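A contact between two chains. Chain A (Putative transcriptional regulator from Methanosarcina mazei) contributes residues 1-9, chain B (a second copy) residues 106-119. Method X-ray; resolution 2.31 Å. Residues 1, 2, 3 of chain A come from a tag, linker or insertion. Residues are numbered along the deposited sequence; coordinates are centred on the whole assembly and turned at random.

Chain A 1-9: SNAMIDFAC
Chain B, residues 106-119: SWADRLGQELKEWE

Residues 4-7 of chain A form an extended strand (phi -107° to -132°, psi 135° to 155°), laid nearly antiparallel to the chain B helix, which begins earlier in the chain and includes 106-119. Their axes make an angle of 168° and approach to 9.1 Å. The register runs from Ser A1, whose CA lies 5.8 Å from the CA of Trp B118, to Phe A7, whose CA lies 6.4 Å from the CA of Trp B107. The helix is regular through its first turns here (Leu B111 N to Trp B107 O, 3.0 Å), while several of its later backbone bonds are weak. After the strand, Ala A8 turns to phi/psi 41°/54°.

Trp B107 (chi1 m, chi2 -14°) and Leu B111 both point toward the strand, as residues one helical turn apart can. Phe A7 (chi1 t, chi2 96°) reaches them: its CE1 lies 3.5 Å from Trp B107 CB and its CD1 3.6 Å from Leu B111 CD1. The edge of Trp B107 meets the face of Phe A7, with ring centroids 5.5 Å apart and planes at 74°. Ala A8 packs on the indole: its CA sits 3.9 Å from the centroid of the six-membered ring of Trp B107, over the face, in a CH-pi contact. Ile A5 (chi1 p, chi2 91°) points toward the helix, bringing CD1 to 3.9 Å from Leu B111 CD2.

Arg B110 (t, t, p, chi4 -104°) is long enough to reach the strand backbone, where NH2 donates to Asp A6 O at 3.2 Å and 161°. Asp A6 (chi1 p) adds a salt bridge, OD2 to Arg B110 NH2 at 3.4 Å; because OD2 lies well out of the guanidinium plane, this is charge attraction alone. At the far end, tag-derived Ser A1 places N at the indole edge, 3.0 Å from Trp B118 CD1.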

# COMPACT_ATOMS: atom_id res chain seq x y z
N SER A 1 7.07 0.61 15.41
CA SER A 1 7.60 0.61 16.81
C SER A 1 6.47 1.02 17.76
O SER A 1 6.55 2.09 18.41
CB SER A 1 8.82 1.54 16.91
OG SER A 1 8.67 2.69 16.07
N ASN A 2 5.44 0.16 17.84
CA ASN A 2 4.09 0.52 18.36
C ASN A 2 3.34 1.56 17.50
O ASN A 2 2.11 1.65 17.57
CB ASN A 2 4.13 0.92 19.85
CG ASN A 2 2.82 1.57 20.34
OD1 ASN A 2 1.73 1.02 20.16
ND2 ASN A 2 2.95 2.75 20.96
N ALA A 3 4.07 2.33 16.69
CA ALA A 3 3.52 3.36 15.79
C ALA A 3 2.45 2.85 14.81
O ALA A 3 2.46 1.68 14.38
CB ALA A 3 4.65 4.07 15.02
N MSE A 4 1.52 3.74 14.46
CA MSE A 4 0.46 3.44 13.52
C MSE A 4 0.71 4.16 12.21
O MSE A 4 1.15 5.31 12.19
CB MSE A 4 -0.89 3.89 14.06
CG MSE A 4 -1.23 3.35 15.42
SE MSE A 4 -1.66 1.47 15.32
CE MSE A 4 -3.22 1.50 14.15
N ILE A 5 0.43 3.47 11.11
CA ILE A 5 0.34 4.12 9.82
C ILE A 5 -1.00 3.86 9.13
O ILE A 5 -1.69 2.86 9.39
CB ILE A 5 1.51 3.76 8.86
CG1 ILE A 5 1.77 2.25 8.84
CG2 ILE A 5 2.75 4.50 9.26
CD1 ILE A 5 1.01 1.50 7.76
N ASP A 6 -1.36 4.78 8.25
CA ASP A 6 -2.48 4.57 7.36
C ASP A 6 -1.97 4.31 5.94
O ASP A 6 -1.06 4.98 5.45
CB ASP A 6 -3.45 5.74 7.42
CG ASP A 6 -2.81 7.03 7.04
OD1 ASP A 6 -2.19 7.65 7.93
OD2 ASP A 6 -2.93 7.42 5.86
N PHE A 7 -2.56 3.29 5.31
CA PHE A 7 -2.35 3.02 3.90
C PHE A 7 -3.72 2.82 3.30
O PHE A 7 -4.58 2.13 3.89
CB PHE A 7 -1.52 1.76 3.72
CG PHE A 7 -1.02 1.59 2.33
CD1 PHE A 7 0.25 2.02 1.99
CD2 PHE A 7 -1.86 1.07 1.35
CE1 PHE A 7 0.72 1.90 0.69
CE2 PHE A 7 -1.41 0.96 0.03
CZ PHE A 7 -0.10 1.36 -0.30
N ALA A 8 -3.94 3.40 2.12
CA ALA A 8 -5.27 3.34 1.48
C ALA A 8 -6.43 3.53 2.47
O ALA A 8 -7.32 2.69 2.57
CB ALA A 8 -5.44 2.04 0.75
N CYS A 9 -6.37 4.63 3.23
CA CYS A 9 -7.41 4.99 4.22
C CYS A 9 -7.72 3.93 5.31
O CYS A 9 -8.82 3.90 5.87
CB CYS A 9 -8.69 5.41 3.50
SG CYS A 9 -8.52 6.86 2.42
N SER B 106 2.61 7.07 -4.37
CA SER B 106 2.99 7.97 -3.26
C SER B 106 2.66 7.38 -1.90
O SER B 106 3.38 7.63 -0.93
CB SER B 106 2.42 9.39 -3.41
OG SER B 106 1.05 9.44 -3.03
N TRP B 107 1.61 6.57 -1.83
CA TRP B 107 1.27 5.84 -0.59
C TRP B 107 2.40 4.89 -0.25
O TRP B 107 2.83 4.79 0.91
CB TRP B 107 0.02 5.01 -0.78
CG TRP B 107 -1.27 5.76 -0.98
CD1 TRP B 107 -1.50 7.10 -0.77
CD2 TRP B 107 -2.52 5.20 -1.39
NE1 TRP B 107 -2.81 7.40 -1.04
CE2 TRP B 107 -3.46 6.25 -1.42
CE3 TRP B 107 -2.94 3.90 -1.71
CZ2 TRP B 107 -4.80 6.05 -1.78
CZ3 TRP B 107 -4.27 3.70 -2.09
CH2 TRP B 107 -5.19 4.77 -2.09
N ALA B 108 2.88 4.18 -1.27
CA ALA B 108 4.00 3.24 -1.10
C ALA B 108 5.29 3.96 -0.68
O ALA B 108 6.03 3.43 0.15
CB ALA B 108 4.24 2.43 -2.36
N ASP B 109 5.55 5.13 -1.28
CA ASP B 109 6.69 5.96 -0.87
C ASP B 109 6.59 6.39 0.57
O ASP B 109 7.59 6.30 1.29
CB ASP B 109 6.79 7.24 -1.69
CG ASP B 109 7.05 7.00 -3.13
OD1 ASP B 109 7.41 5.86 -3.53
OD2 ASP B 109 6.90 7.98 -3.88
N ARG B 110 5.42 6.89 1.00
CA ARG B 110 5.27 7.37 2.40
C ARG B 110 5.50 6.25 3.39
O ARG B 110 6.26 6.43 4.33
CB ARG B 110 3.94 8.05 2.71
CG ARG B 110 3.94 8.66 4.15
CD ARG B 110 2.61 9.28 4.63
NE ARG B 110 1.49 8.35 4.54
CZ ARG B 110 0.54 8.40 3.60
NH1 ARG B 110 0.55 9.35 2.67
NH2 ARG B 110 -0.44 7.50 3.60
N LEU B 111 4.81 5.12 3.19
CA LEU B 111 4.99 3.91 4.02
C LEU B 111 6.49 3.54 4.04
O LEU B 111 7.03 3.11 5.06
CB LEU B 111 4.17 2.74 3.44
CG LEU B 111 3.48 1.65 4.30
CD1 LEU B 111 3.14 0.41 3.46
CD2 LEU B 111 4.21 1.23 5.55
N GLY B 112 7.15 3.74 2.90
CA GLY B 112 8.60 3.62 2.82
C GLY B 112 9.36 4.42 3.86
O GLY B 112 10.10 3.84 4.65
N GLN B 113 9.19 5.75 3.83
CA GLN B 113 9.81 6.67 4.80
C GLN B 113 9.50 6.33 6.26
O GLN B 113 10.35 6.46 7.13
CB GLN B 113 9.36 8.11 4.56
CG GLN B 113 10.05 8.81 3.39
CD GLN B 113 11.56 8.56 3.34
OE1 GLN B 113 12.07 8.02 2.36
NE2 GLN B 113 12.28 8.96 4.39
N GLU B 114 8.27 5.90 6.51
CA GLU B 114 7.84 5.56 7.85
C GLU B 114 8.54 4.33 8.38
O GLU B 114 8.81 4.24 9.58
CB GLU B 114 6.33 5.39 7.92
CG GLU B 114 5.61 6.65 8.38
CD GLU B 114 5.34 6.69 9.90
OE1 GLU B 114 6.08 6.07 10.70
OE2 GLU B 114 4.34 7.33 10.30
N LEU B 115 8.88 3.41 7.50
CA LEU B 115 9.62 2.23 7.91
C LEU B 115 11.07 2.48 8.33
O LEU B 115 11.63 1.71 9.09
CB LEU B 115 9.54 1.14 6.86
CG LEU B 115 8.44 0.11 7.17
CD1 LEU B 115 7.10 0.53 6.62
CD2 LEU B 115 8.84 -1.20 6.58
N LYS B 116 11.67 3.57 7.86
CA LYS B 116 13.07 3.83 8.22
C LYS B 116 13.21 4.74 9.46
O LYS B 116 14.31 4.92 9.98
CB LYS B 116 13.91 4.25 6.99
CG LYS B 116 14.13 5.73 6.71
CD LYS B 116 14.86 5.86 5.39
CE LYS B 116 16.09 6.74 5.50
NZ LYS B 116 15.84 8.20 5.42
N GLU B 117 12.08 5.29 9.90
CA GLU B 117 11.93 5.81 11.27
C GLU B 117 11.57 4.68 12.23
O GLU B 117 11.41 4.90 13.44
CB GLU B 117 10.83 6.86 11.35
CG GLU B 117 11.32 8.27 11.27
CD GLU B 117 10.47 9.07 10.33
OE1 GLU B 117 9.31 9.38 10.71
OE2 GLU B 117 10.95 9.38 9.21
N TRP B 118 11.39 3.48 11.68
CA TRP B 118 11.12 2.33 12.51
C TRP B 118 12.44 1.77 13.01
O TRP B 118 12.60 1.57 14.21
CB TRP B 118 10.34 1.26 11.76
CG TRP B 118 10.19 0.03 12.58
CD1 TRP B 118 9.44 -0.11 13.70
CD2 TRP B 118 10.82 -1.24 12.36
NE1 TRP B 118 9.55 -1.38 14.19
CE2 TRP B 118 10.40 -2.10 13.39
CE3 TRP B 118 11.70 -1.73 11.38
CZ2 TRP B 118 10.83 -3.44 13.48
CZ3 TRP B 118 12.13 -3.06 11.47
CH2 TRP B 118 11.69 -3.89 12.52
N GLU B 119 13.36 1.53 12.08
CA GLU B 119 14.70 1.05 12.40
C GLU B 119 15.48 2.08 13.24
O GLU B 119 15.85 1.80 14.39
CB GLU B 119 15.44 0.69 11.10
CG GLU B 119 16.13 -0.68 11.11
CD GLU B 119 17.66 -0.63 11.25
OE1 GLU B 119 18.35 -0.97 10.26
OE2 GLU B 119 18.18 -0.26 12.33